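Local coordinates for protein myosin-I heavy chain (Dictyostelium discoideum, PDB 5EJR) that works as an actin-based class VII motor in early phagocytosis and adhesion, this piece being its C-terminal MyTH4-FERM tail domain, at residues L322-I327 with Y404-F409; Q293-F298 with R328-K333; K305-E310 with F409-G414. All blocks are in the same frame, centred on the assembly; numbering follows the deposited sequence.

Interaction 1. Residues L322-I327 with Y404-F409; sequences LTYCQI and YLKLMF. With EDO (1,2-ethanediol), chain H.
Two helices of the helical lobe in the FERM domain, 317-332 and 402-416, pack here through Tyr-324 and Ile-327 on one and Lys-406 and Phe-409 on the other. The segment axes come within 10.5 Å and cross at 46°. Lys-406 lays its methylenes over one face of the Tyr-324 ring: CG sits 3.7 Å from the ring centroid, 7° off the normal, a CH-pi contact, while CD comes to 3.8 Å from Tyr-324 CD2. Its chain runs extended beyond CG across that face, which carries NZ past the ring to a salt bridge with Glu-321 on the helix of Tyr-324. Phe-409 meets the same tyrosine near its plane, at an edge, Phe-409 CD2 lying 3.5 Å from Tyr-324 CE1; the ring planes stand at 81° in an oblique pairing. With CG anti to the backbone N, Phe-409 also reaches Ile-327, whose CG2 methyl is 3.8 Å from Phe-409 CE2. Leu-351 and Leu-354 of helix 341-355 add further apolar cover to Tyr-324. The salt bridge to Glu-321 probably holds the lysine chain flat over the tyrosine ring, its charge satisfied at the rim of an otherwise apolar interface.

Interaction 2. Residues Q293-F298 with R328-K333; sequences QVRRRF and RDEWMK. With EDO (1,2-ethanediol), chain E; EDO (1,2-ethanediol), chain H.
Strand 290-296 and the C-terminal part of helix 317-332 keep their backbones well apart, the nearest CA atoms, those of Arg-295 and Asp-329, being 11.4 Å from each other, so that long side chains must span the gap. Arg-295 and Glu-330 do this from opposite directions. Arg-295 NH2 donates to Glu-330 OE1 at 2.8 Å, a salt bridge whose N-H...O angle of 131° is well short of straight. The oxygen lies in the guanidinium plane, at its edge, but is approached from above the carboxylate plane, the two planes being turned 42° apart. A bend at chi3 (76°) of Arg-295 turns its guanidinium so that NH1 can also bond Gln-293 OE1 on the same strand, 3.0 Å away. Water 1 makes a second link: it accepts from Arg-295 NE at 2.9 Å and donates to Glu-330 OE1 at 3.1 Å. The other carboxylate oxygen, Glu-330 OE2, is hydrogen-bonded to Tyr-336, and ethanediol O2 lies 2.7 Å from both Glu-330 OE1 and Glu-330 OE2. Just past the helix end, Lys-333 NZ forms a salt bridge back to Asp-329 OD1 at 2.8 Å. A direct salt bridge and a water-mediated hydrogen-bond link therefore join the ubiquitin-like lobe to the helical lobe of the FERM domain at its surface; with Gln-293, Glu-330 and the water all at its edge, the guanidinium is probably restricted in its rotation.

Interaction 3. Residues K305-E310 with F409-G414; sequences KILDQE and FINLIG
Van der Waals contacts come first, centred on Ile-306, which lies in the loop ahead of helix 311-314 and directs its two branches to successive residues of helix 402-416. Ile-306 CD1 approaches Ile-410 CG2 at 3.6 Å, an apolar pair in which the two side chains cross at about a right angle. On the other branch, Ile-306 CG2 rests 3.4 Å from Asn-411 CB, and the same methyl is 3.7 Å from Asn-411 OD1. A chi1 of -170° aims the branches this way: CG1 stands anti to the backbone N, leaving CG2 between the N and the carbonyl carbon. Leu-307 adds a more peripheral touch, its CD1 lying 3.8 Å from Asn-411 ND2 as the leucine crosses the amide. Replacing Ile-306 by an alanine would probably open a gap beside Ile-410 and the CB of Asn-411, since both methyls that fill this space would be missing.

Polar contact runs through solvent. Water 2 accepts from the backbone Leu-307 N at 2.9 Å and donates to Asn-411 OD1 at 3.3 Å, tying the loop backbone to the amide. Within the loop, Asp-308 N bonds to Lys-305 O at 3.0 Å, closing the turn that carries Ile-306 and Leu-307.

Among its neighbours, this loop lies against one flank of helix 402-416, where Ile-306 and Leu-307 also meet Leu-407, while Ile-410 extends the apolar packing to Phe-320 and Ile-327 of helix 317-332. Leu-412, on the same helix, reaches instead to Ile-346 and Ile-350 of helix 341-355.

In the fold
Helix 317-332 joins interactions 1 and 2, whose centres are 11 Å apart: Gln-326 OE1 probably bonds Arg-296 N at 2.7 Å, and Thr-323 OG1 probably pairs with Arg-296 NH1 at 3.1 Å, so, with Glu-330, strand 290-296 is held along about two turns of the helix. Helix 402-416 joins interactions 1 and 3, centres 9 Å apart, the two sharing Phe-409, with Leu-407 CD2 3.6 Å from Ile-306 CG1. Interactions 2 and 3, about 16 Å apart between centres, still meet where Trp-331 CE3 lies 3.4 Å from Ile-413 CD1. One ethanediol, probably from the crystallisation liquor, bonds both Gln-326 of interaction 1 and Glu-330 of interaction 2.

Interaction 1. Residues L322-I327 with Y404-F409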
loop_
_atom_site.group_PDB
_atom_site.type_symbol
_atom_site.label_atom_id
_atom_site.label_comp_id
_atom_site.label_asym_id
_atom_site.label_seq_id
_atom_site.Cartn_x
_atom_site.Cartn_y
_atom_site.Cartn_z
ATOM N N LEU A 322 -19.350 12.604 -6.904
ATOM C CA LEU A 322 -17.958 12.447 -6.498
ATOM C C LEU A 322 -17.025 13.042 -7.522
ATOM O O LEU A 322 -16.007 13.623 -7.153
ATOM C CB LEU A 322 -17.592 11.002 -6.240
ATOM C CG LEU A 322 -18.124 10.386 -4.967
ATOM C CD1 LEU A 322 -17.839 8.888 -4.961
ATOM C CD2 LEU A 322 -17.528 11.067 -3.702
ATOM N N THR A 323 -17.393 12.927 -8.810
ATOM C CA THR A 323 -16.610 13.503 -9.905
ATOM C C THR A 323 -16.612 15.012 -9.830
ATOM O O THR A 323 -15.542 15.616 -9.935
ATOM C CB THR A 323 -17.109 12.991 -11.261
ATOM O OG1 THR A 323 -17.014 11.568 -11.244
ATOM C CG2 THR A 323 -16.281 13.545 -12.426
ATOM N N TYR A 324 -17.812 15.618 -9.711
ATOM C CA TYR A 324 -17.945 17.067 -9.637
ATOM C C TYR A 324 -17.104 17.586 -8.449
ATOM O O TYR A 324 -16.308 18.499 -8.627
ATOM C CB TYR A 324 -19.435 17.489 -9.513
ATOM C CG TYR A 324 -19.566 18.907 -8.992
ATOM C CD1 TYR A 324 -19.143 19.995 -9.754
ATOM C CD2 TYR A 324 -20.037 19.154 -7.706
ATOM C CE1 TYR A 324 -19.220 21.292 -9.263
ATOM C CE2 TYR A 324 -20.078 20.446 -7.189
ATOM C CZ TYR A 324 -19.639 21.506 -7.960
ATOM O OH TYR A 324 -19.726 22.772 -7.461
ATOM N N CYS A 325 -17.305 16.986 -7.262
ATOM C CA CYS A 325 -16.609 17.272 -6.009
ATOM C C CYS A 325 -15.075 17.210 -6.195
ATOM O O CYS A 325 -14.374 18.093 -5.714
ATOM C CB CYS A 325 -17.093 16.317 -4.920
ATOM S SG CYS A 325 -16.376 16.604 -3.281
ATOM N N GLN A 326 -14.569 16.207 -6.944
ATOM C CA GLN A 326 -13.123 16.020 -7.193
ATOM C C GLN A 326 -12.563 17.117 -8.102
ATOM O O GLN A 326 -11.506 17.652 -7.800
ATOM C CB GLN A 326 -12.831 14.627 -7.780
ATOM C CG GLN A 326 -11.356 14.378 -8.034
ATOM C CD GLN A 326 -11.131 12.955 -8.455
ATOM O OE1 GLN A 326 -11.617 12.025 -7.831
ATOM N NE2 GLN A 326 -10.422 12.762 -9.537
ATOM N N ILE A 327 -13.274 17.461 -9.179
ATOM C CA ILE A 327 -12.799 18.492 -10.119
ATOM C C ILE A 327 -12.854 19.871 -9.435
ATOM O O ILE A 327 -11.958 20.685 -9.638
ATOM C CB ILE A 327 -13.632 18.448 -11.423
ATOM C CG1 ILE A 327 -13.432 17.058 -12.117
ATOM C CG2 ILE A 327 -13.224 19.603 -12.377
ATOM C CD1 ILE A 327 -14.607 16.692 -13.048
ATOM N N TYR A 404 -27.180 20.735 -14.171
ATOM C CA TYR A 404 -26.709 21.367 -15.402
ATOM C C TYR A 404 -25.552 22.328 -15.157
ATOM O O TYR A 404 -24.673 22.450 -16.012
ATOM C CB TYR A 404 -27.849 22.018 -16.175
ATOM C CG TYR A 404 -27.449 22.465 -17.555
ATOM C CD1 TYR A 404 -27.327 21.548 -18.603
ATOM C CD2 TYR A 404 -27.131 23.795 -17.813
ATOM C CE1 TYR A 404 -26.937 21.959 -19.878
ATOM C CE2 TYR A 404 -26.762 24.219 -19.084
ATOM C CZ TYR A 404 -26.645 23.298 -20.107
ATOM O OH TYR A 404 -26.241 23.746 -21.339
ATOM N N LEU A 405 -25.539 22.993 -13.988
ATOM C CA LEU A 405 -24.449 23.891 -13.608
ATOM C C LEU A 405 -23.151 23.089 -13.347
ATOM O O LEU A 405 -22.065 23.536 -13.705
ATOM C CB LEU A 405 -24.835 24.706 -12.373
ATOM C CG LEU A 405 -25.894 25.823 -12.539
ATOM C CD1 LEU A 405 -26.375 26.296 -11.150
ATOM C CD2 LEU A 405 -25.359 27.012 -13.377
ATOM N N LYS A 406 -23.271 21.901 -12.779
ATOM C CA LYS A 406 -22.130 21.035 -12.512
ATOM C C LYS A 406 -21.504 20.549 -13.847
ATOM O O LYS A 406 -20.279 20.592 -13.997
ATOM C CB LYS A 406 -22.521 19.874 -11.570
ATOM C CG LYS A 406 -22.911 20.333 -10.142
ATOM C CD LYS A 406 -23.430 19.183 -9.307
ATOM C CE LYS A 406 -24.111 19.668 -8.054
ATOM N NZ LYS A 406 -24.562 18.546 -7.206
ATOM N N LEU A 407 -22.359 20.257 -14.848
ATOM C CA LEU A 407 -21.915 19.832 -16.182
ATOM C C LEU A 407 -21.232 20.979 -16.912
ATOM O O LEU A 407 -20.241 20.751 -17.600
ATOM C CB LEU A 407 -23.113 19.312 -17.024
ATOM C CG LEU A 407 -23.759 17.995 -16.575
ATOM C CD1 LEU A 407 -25.124 17.792 -17.229
ATOM C CD2 LEU A 407 -22.894 16.821 -16.919
ATOM N N MET A 408 -21.751 22.219 -16.741
ATOM C CA MET A 408 -21.224 23.444 -17.351
ATOM C C MET A 408 -19.840 23.721 -16.752
ATOM O O MET A 408 -18.926 24.110 -17.471
ATOM C CB MET A 408 -22.140 24.644 -17.024
ATOM C CG MET A 408 -23.354 24.784 -17.897
ATOM S SD MET A 408 -24.413 26.173 -17.338
ATOM C CE MET A 408 -23.415 27.587 -17.821
ATOM N N PHE A 409 -19.721 23.582 -15.427
ATOM C CA PHE A 409 -18.445 23.779 -14.728
ATOM C C PHE A 409 -17.405 22.769 -15.263
ATOM O O PHE A 409 -16.325 23.172 -15.676
ATOM C CB PHE A 409 -18.639 23.613 -13.212
ATOM C CG PHE A 409 -17.347 23.459 -12.436
ATOM C CD1 PHE A 409 -16.421 24.499 -12.373
ATOM C CD2 PHE A 409 -17.025 22.251 -11.824
ATOM C CE1 PHE A 409 -15.222 24.348 -11.662
ATOM C CE2 PHE A 409 -15.824 22.101 -11.126
ATOM C CZ PHE A 409 -14.924 23.145 -11.067
HETATM C C1 EDO H . -9.532 15.585 -13.868
HETATM O O1 EDO H . -8.154 15.294 -13.961
HETATM C C2 EDO H . -10.306 14.918 -12.689
HETATM O O2 EDO H . -9.560 14.685 -11.509
#

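Interaction 2. Residues Q293-F298 with R328-K333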
loop_
_atom_site.group_PDB
_atom_site.type_symbol
_atom_site.label_atom_id
_atom_site.label_comp_id
_atom_site.label_asym_id
_atom_site.label_seq_id
_atom_site.Cartn_x
_atom_site.Cartn_y
_atom_site.Cartn_z
ATOM N N GLN A 293 -7.295 7.645 0.117
ATOM C CA GLN A 293 -8.410 8.426 -0.402
ATOM C C GLN A 293 -8.883 7.858 -1.762
ATOM O O GLN A 293 -8.068 7.621 -2.648
ATOM C CB GLN A 293 -8.020 9.904 -0.489
ATOM C CG GLN A 293 -8.985 10.816 -1.257
ATOM C CD GLN A 293 -8.348 12.160 -1.566
ATOM O OE1 GLN A 293 -7.502 12.279 -2.445
ATOM N NE2 GLN A 293 -8.780 13.218 -0.906
ATOM N N VAL A 294 -10.179 7.587 -1.882
ATOM C CA VAL A 294 -10.784 7.122 -3.124
ATOM C C VAL A 294 -10.843 8.333 -4.048
ATOM O O VAL A 294 -11.167 9.443 -3.618
ATOM C CB VAL A 294 -12.164 6.432 -2.930
ATOM C CG1 VAL A 294 -12.943 6.326 -4.244
ATOM C CG2 VAL A 294 -11.984 5.042 -2.322
ATOM N N ARG A 295 -10.450 8.129 -5.298
ATOM C CA ARG A 295 -10.467 9.182 -6.303
ATOM C C ARG A 295 -10.998 8.588 -7.581
ATOM O O ARG A 295 -10.827 7.396 -7.823
ATOM C CB ARG A 295 -9.047 9.721 -6.554
ATOM C CG ARG A 295 -8.484 10.559 -5.399
ATOM C CD ARG A 295 -7.249 11.304 -5.853
ATOM N NE ARG A 295 -7.552 12.469 -6.695
ATOM C CZ ARG A 295 -7.949 13.652 -6.236
ATOM N NH1 ARG A 295 -8.205 13.821 -4.943
ATOM N NH2 ARG A 295 -8.137 14.664 -7.071
ATOM N N ARG A 296 -11.607 9.418 -8.419
ATOM C CA ARG A 296 -12.003 8.917 -9.727
ATOM C C ARG A 296 -10.723 8.976 -10.541
ATOM O O ARG A 296 -10.063 10.035 -10.625
ATOM C CB ARG A 296 -13.124 9.720 -10.383
ATOM C CG ARG A 296 -13.436 9.037 -11.716
ATOM C CD ARG A 296 -14.593 9.610 -12.367
ATOM N NE ARG A 296 -14.736 9.135 -13.738
ATOM C CZ ARG A 296 -15.793 9.438 -14.468
ATOM N NH1 ARG A 296 -16.781 10.160 -13.947
ATOM N NH2 ARG A 296 -15.877 9.025 -15.720
ATOM N N ARG A 297 -10.300 7.800 -10.980
ATOM C CA ARG A 297 -9.031 7.593 -11.644
ATOM C C ARG A 297 -9.137 7.701 -13.150
ATOM O O ARG A 297 -8.280 8.319 -13.761
ATOM C CB ARG A 297 -8.450 6.229 -11.223
ATOM C CG ARG A 297 -7.038 5.903 -11.793
ATOM C CD ARG A 297 -5.911 6.699 -11.143
ATOM N NE ARG A 297 -5.783 6.424 -9.708
ATOM C CZ ARG A 297 -5.646 7.361 -8.771
ATOM N NH1 ARG A 297 -5.618 8.647 -9.104
ATOM N NH2 ARG A 297 -5.536 7.020 -7.491
ATOM N N PHE A 298 -10.162 7.098 -13.754
ATOM C CA PHE A 298 -10.273 7.052 -15.203
ATOM C C PHE A 298 -11.421 7.868 -15.784
ATOM O O PHE A 298 -12.516 7.889 -15.243
ATOM C CB PHE A 298 -10.358 5.598 -15.661
ATOM C CG PHE A 298 -9.184 4.760 -15.203
ATOM C CD1 PHE A 298 -7.924 4.911 -15.788
ATOM C CD2 PHE A 298 -9.347 3.777 -14.232
ATOM C CE1 PHE A 298 -6.841 4.112 -15.379
ATOM C CE2 PHE A 298 -8.265 2.962 -13.836
ATOM C CZ PHE A 298 -7.021 3.144 -14.402
ATOM N N ARG A 328 -13.911 20.117 -8.643
ATOM C CA ARG A 328 -14.084 21.376 -7.905
ATOM C C ARG A 328 -12.932 21.547 -6.912
ATOM O O ARG A 328 -12.380 22.634 -6.821
ATOM C CB ARG A 328 -15.426 21.432 -7.150
ATOM C CG ARG A 328 -15.809 22.894 -6.801
ATOM C CD ARG A 328 -16.850 22.917 -5.689
ATOM N NE ARG A 328 -17.396 24.260 -5.446
ATOM C CZ ARG A 328 -16.866 25.143 -4.593
ATOM N NH1 ARG A 328 -15.755 24.853 -3.931
ATOM N NH2 ARG A 328 -17.443 26.328 -4.409
ATOM N N ASP A 329 -12.553 20.467 -6.208
ATOM C CA ASP A 329 -11.449 20.470 -5.237
ATOM C C ASP A 329 -10.116 20.777 -5.894
ATOM O O ASP A 329 -9.321 21.577 -5.362
ATOM C CB ASP A 329 -11.414 19.156 -4.452
ATOM C CG ASP A 329 -10.258 19.089 -3.480
ATOM O OD1 ASP A 329 -10.377 19.666 -2.381
ATOM O OD2 ASP A 329 -9.219 18.487 -3.835
ATOM N N GLU A 330 -9.870 20.171 -7.086
ATOM C CA GLU A 330 -8.641 20.408 -7.859
ATOM C C GLU A 330 -8.597 21.863 -8.328
ATOM O O GLU A 330 -7.519 22.494 -8.314
ATOM C CB GLU A 330 -8.587 19.457 -9.075
ATOM C CG GLU A 330 -8.307 18.028 -8.645
ATOM C CD GLU A 330 -8.593 16.992 -9.717
ATOM O OE1 GLU A 330 -8.035 15.879 -9.623
ATOM O OE2 GLU A 330 -9.401 17.271 -10.631
ATOM N N TRP A 331 -9.764 22.385 -8.770
ATOM C CA TRP A 331 -9.892 23.789 -9.156
ATOM C C TRP A 331 -9.551 24.659 -7.923
ATOM O O TRP A 331 -8.783 25.614 -8.061
ATOM C CB TRP A 331 -11.321 24.105 -9.591
ATOM C CG TRP A 331 -11.651 25.575 -9.684
ATOM C CD1 TRP A 331 -12.445 26.293 -8.837
ATOM C CD2 TRP A 331 -11.149 26.502 -10.651
ATOM N NE1 TRP A 331 -12.476 27.616 -9.224
ATOM C CE2 TRP A 331 -11.669 27.776 -10.326
ATOM C CE3 TRP A 331 -10.271 26.386 -11.750
ATOM C CZ2 TRP A 331 -11.416 28.914 -11.113
ATOM C CZ3 TRP A 331 -10.018 27.513 -12.527
ATOM C CH2 TRP A 331 -10.544 28.772 -12.172
ATOM N N MET A 332 -10.112 24.333 -6.748
ATOM C CA MET A 332 -9.867 25.144 -5.531
ATOM C C MET A 332 -8.424 25.061 -4.995
ATOM O O MET A 332 -8.000 25.968 -4.284
ATOM C CB MET A 332 -10.877 24.849 -4.421
ATOM C CG MET A 332 -12.246 25.446 -4.697
ATOM S SD MET A 332 -12.320 27.188 -5.233
ATOM C CE MET A 332 -11.827 28.084 -3.700
ATOM N N LYS A 333 -7.687 23.991 -5.352
ATOM C CA LYS A 333 -6.273 23.783 -5.005
ATOM C C LYS A 333 -5.335 24.384 -6.055
ATOM O O LYS A 333 -4.118 24.248 -5.942
ATOM C CB LYS A 333 -5.970 22.298 -4.824
ATOM C CG LYS A 333 -6.370 21.748 -3.475
ATOM C CD LYS A 333 -6.358 20.221 -3.557
ATOM C CE LYS A 333 -6.550 19.567 -2.208
ATOM N NZ LYS A 333 -7.762 20.091 -1.519
HETATM C C1 EDO E . -4.764 3.034 -10.742
HETATM O O1 EDO E . -5.597 3.352 -9.621
HETATM C C2 EDO E . -3.480 2.255 -10.262
HETATM O O2 EDO E . -3.859 0.904 -10.031
HETATM C C1 EDO H . -9.532 15.585 -13.868
HETATM O O1 EDO H . -8.154 15.294 -13.961
HETATM C C2 EDO H . -10.306 14.918 -12.689
HETATM O O2 EDO H . -9.560 14.685 -11.509
HETATM O O HOH W 1 -6.950 12.985 -9.500
#

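Interaction 3. Residues K305-E310 with F409-G414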
loop_
_atom_site.group_PDB
_atom_site.type_symbol
_atom_site.label_atom_id
_atom_site.label_comp_id
_atom_site.label_asym_id
_atom_site.label_seq_id
_atom_site.Cartn_x
_atom_site.Cartn_y
_atom_site.Cartn_z
ATOM N N LYS A 305 -17.748 17.003 -25.196
ATOM C CA LYS A 305 -19.138 16.688 -25.581
ATOM C C LYS A 305 -20.057 16.496 -24.360
ATOM O O LYS A 305 -21.180 16.012 -24.503
ATOM C CB LYS A 305 -19.146 15.403 -26.459
ATOM C CG LYS A 305 -18.380 15.595 -27.756
ATOM C CD LYS A 305 -18.440 14.370 -28.642
ATOM C CE LYS A 305 -17.787 14.643 -29.981
ATOM N NZ LYS A 305 -17.545 13.381 -30.732
ATOM N N ILE A 306 -19.573 16.814 -23.152
ATOM C CA ILE A 306 -20.323 16.572 -21.912
ATOM C C ILE A 306 -21.783 17.140 -21.917
ATOM O O ILE A 306 -22.699 16.450 -21.469
ATOM C CB ILE A 306 -19.520 17.042 -20.674
ATOM C CG1 ILE A 306 -20.186 16.567 -19.352
ATOM C CG2 ILE A 306 -19.238 18.538 -20.694
ATOM C CD1 ILE A 306 -19.354 16.840 -18.038
ATOM N N LEU A 307 -21.989 18.365 -22.420
ATOM C CA LEU A 307 -23.299 18.982 -22.447
ATOM C C LEU A 307 -24.268 18.286 -23.409
ATOM O O LEU A 307 -25.478 18.357 -23.200
ATOM C CB LEU A 307 -23.206 20.494 -22.760
ATOM C CG LEU A 307 -22.410 21.336 -21.710
ATOM C CD1 LEU A 307 -22.254 22.781 -22.176
ATOM C CD2 LEU A 307 -23.117 21.314 -20.365
ATOM N N ASP A 308 -23.734 17.599 -24.420
ATOM C CA ASP A 308 -24.562 16.889 -25.391
ATOM C C ASP A 308 -24.570 15.383 -25.166
ATOM O O ASP A 308 -25.220 14.678 -25.932
ATOM C CB ASP A 308 -24.171 17.264 -26.828
ATOM C CG ASP A 308 -24.393 18.745 -27.135
ATOM O OD1 ASP A 308 -25.510 19.243 -26.893
ATOM O OD2 ASP A 308 -23.444 19.403 -27.584
ATOM N N GLN A 309 -23.856 14.884 -24.113
ATOM C CA GLN A 309 -23.825 13.458 -23.750
ATOM C C GLN A 309 -23.908 13.330 -22.227
ATOM O O GLN A 309 -23.151 12.562 -21.604
ATOM C CB GLN A 309 -22.556 12.773 -24.258
ATOM C CG GLN A 309 -22.219 13.011 -25.716
ATOM C CD GLN A 309 -21.001 12.218 -26.125
ATOM O OE1 GLN A 309 -20.037 12.042 -25.369
ATOM N NE2 GLN A 309 -21.031 11.709 -27.341
ATOM N N GLU A 310 -24.848 14.068 -21.633
ATOM C CA GLU A 310 -25.028 14.168 -20.171
ATOM C C GLU A 310 -25.167 12.833 -19.461
ATOM O O GLU A 310 -24.601 12.684 -18.382
ATOM C CB GLU A 310 -26.197 15.109 -19.787
ATOM C CG GLU A 310 -27.586 14.587 -20.122
ATOM C CD GLU A 310 -28.706 15.609 -20.111
ATOM O OE1 GLU A 310 -28.637 16.573 -20.908
ATOM O OE2 GLU A 310 -29.683 15.413 -19.350
ATOM N N PHE A 409 -19.721 23.582 -15.427
ATOM C CA PHE A 409 -18.445 23.779 -14.728
ATOM C C PHE A 409 -17.405 22.769 -15.263
ATOM O O PHE A 409 -16.325 23.172 -15.676
ATOM C CB PHE A 409 -18.639 23.613 -13.212
ATOM C CG PHE A 409 -17.347 23.459 -12.436
ATOM C CD1 PHE A 409 -16.421 24.499 -12.373
ATOM C CD2 PHE A 409 -17.025 22.251 -11.824
ATOM C CE1 PHE A 409 -15.222 24.348 -11.662
ATOM C CE2 PHE A 409 -15.824 22.101 -11.126
ATOM C CZ PHE A 409 -14.924 23.145 -11.067
ATOM N N ILE A 410 -17.773 21.468 -15.324
ATOM C CA ILE A 410 -16.850 20.454 -15.843
ATOM C C ILE A 410 -16.483 20.739 -17.300
ATOM O O ILE A 410 -15.324 20.635 -17.641
ATOM C CB ILE A 410 -17.376 19.013 -15.635
ATOM C CG1 ILE A 410 -17.573 18.728 -14.120
ATOM C CG2 ILE A 410 -16.415 18.012 -16.287
ATOM C CD1 ILE A 410 -18.584 17.626 -13.739
ATOM N N ASN A 411 -17.448 21.142 -18.123
ATOM C CA ASN A 411 -17.190 21.467 -19.527
ATOM C C ASN A 411 -16.151 22.587 -19.656
ATOM O O ASN A 411 -15.242 22.512 -20.472
ATOM C CB ASN A 411 -18.494 21.858 -20.252
ATOM C CG ASN A 411 -18.259 22.197 -21.715
ATOM O OD1 ASN A 411 -17.747 21.400 -22.526
ATOM N ND2 ASN A 411 -18.547 23.415 -22.054
ATOM N N LEU A 412 -16.305 23.634 -18.850
ATOM C CA LEU A 412 -15.371 24.763 -18.894
ATOM C C LEU A 412 -13.970 24.393 -18.460
ATOM O O LEU A 412 -13.033 24.688 -19.176
ATOM C CB LEU A 412 -15.932 25.927 -18.097
ATOM C CG LEU A 412 -16.931 26.689 -18.926
ATOM C CD1 LEU A 412 -17.934 27.367 -18.063
ATOM C CD2 LEU A 412 -16.224 27.659 -19.874
ATOM N N ILE A 413 -13.822 23.731 -17.312
ATOM C CA ILE A 413 -12.529 23.238 -16.836
ATOM C C ILE A 413 -11.898 22.299 -17.880
ATOM O O ILE A 413 -10.743 22.482 -18.271
ATOM C CB ILE A 413 -12.698 22.488 -15.489
ATOM C CG1 ILE A 413 -13.046 23.463 -14.354
ATOM C CG2 ILE A 413 -11.427 21.645 -15.141
ATOM C CD1 ILE A 413 -11.975 24.511 -13.974
ATOM N N GLY A 414 -12.681 21.313 -18.303
ATOM C CA GLY A 414 -12.251 20.266 -19.219
ATOM C C GLY A 414 -11.736 20.748 -20.550
ATOM O O GLY A 414 -10.688 20.292 -20.984
HETATM O O HOH W 2 -20.137 19.879 -24.131
#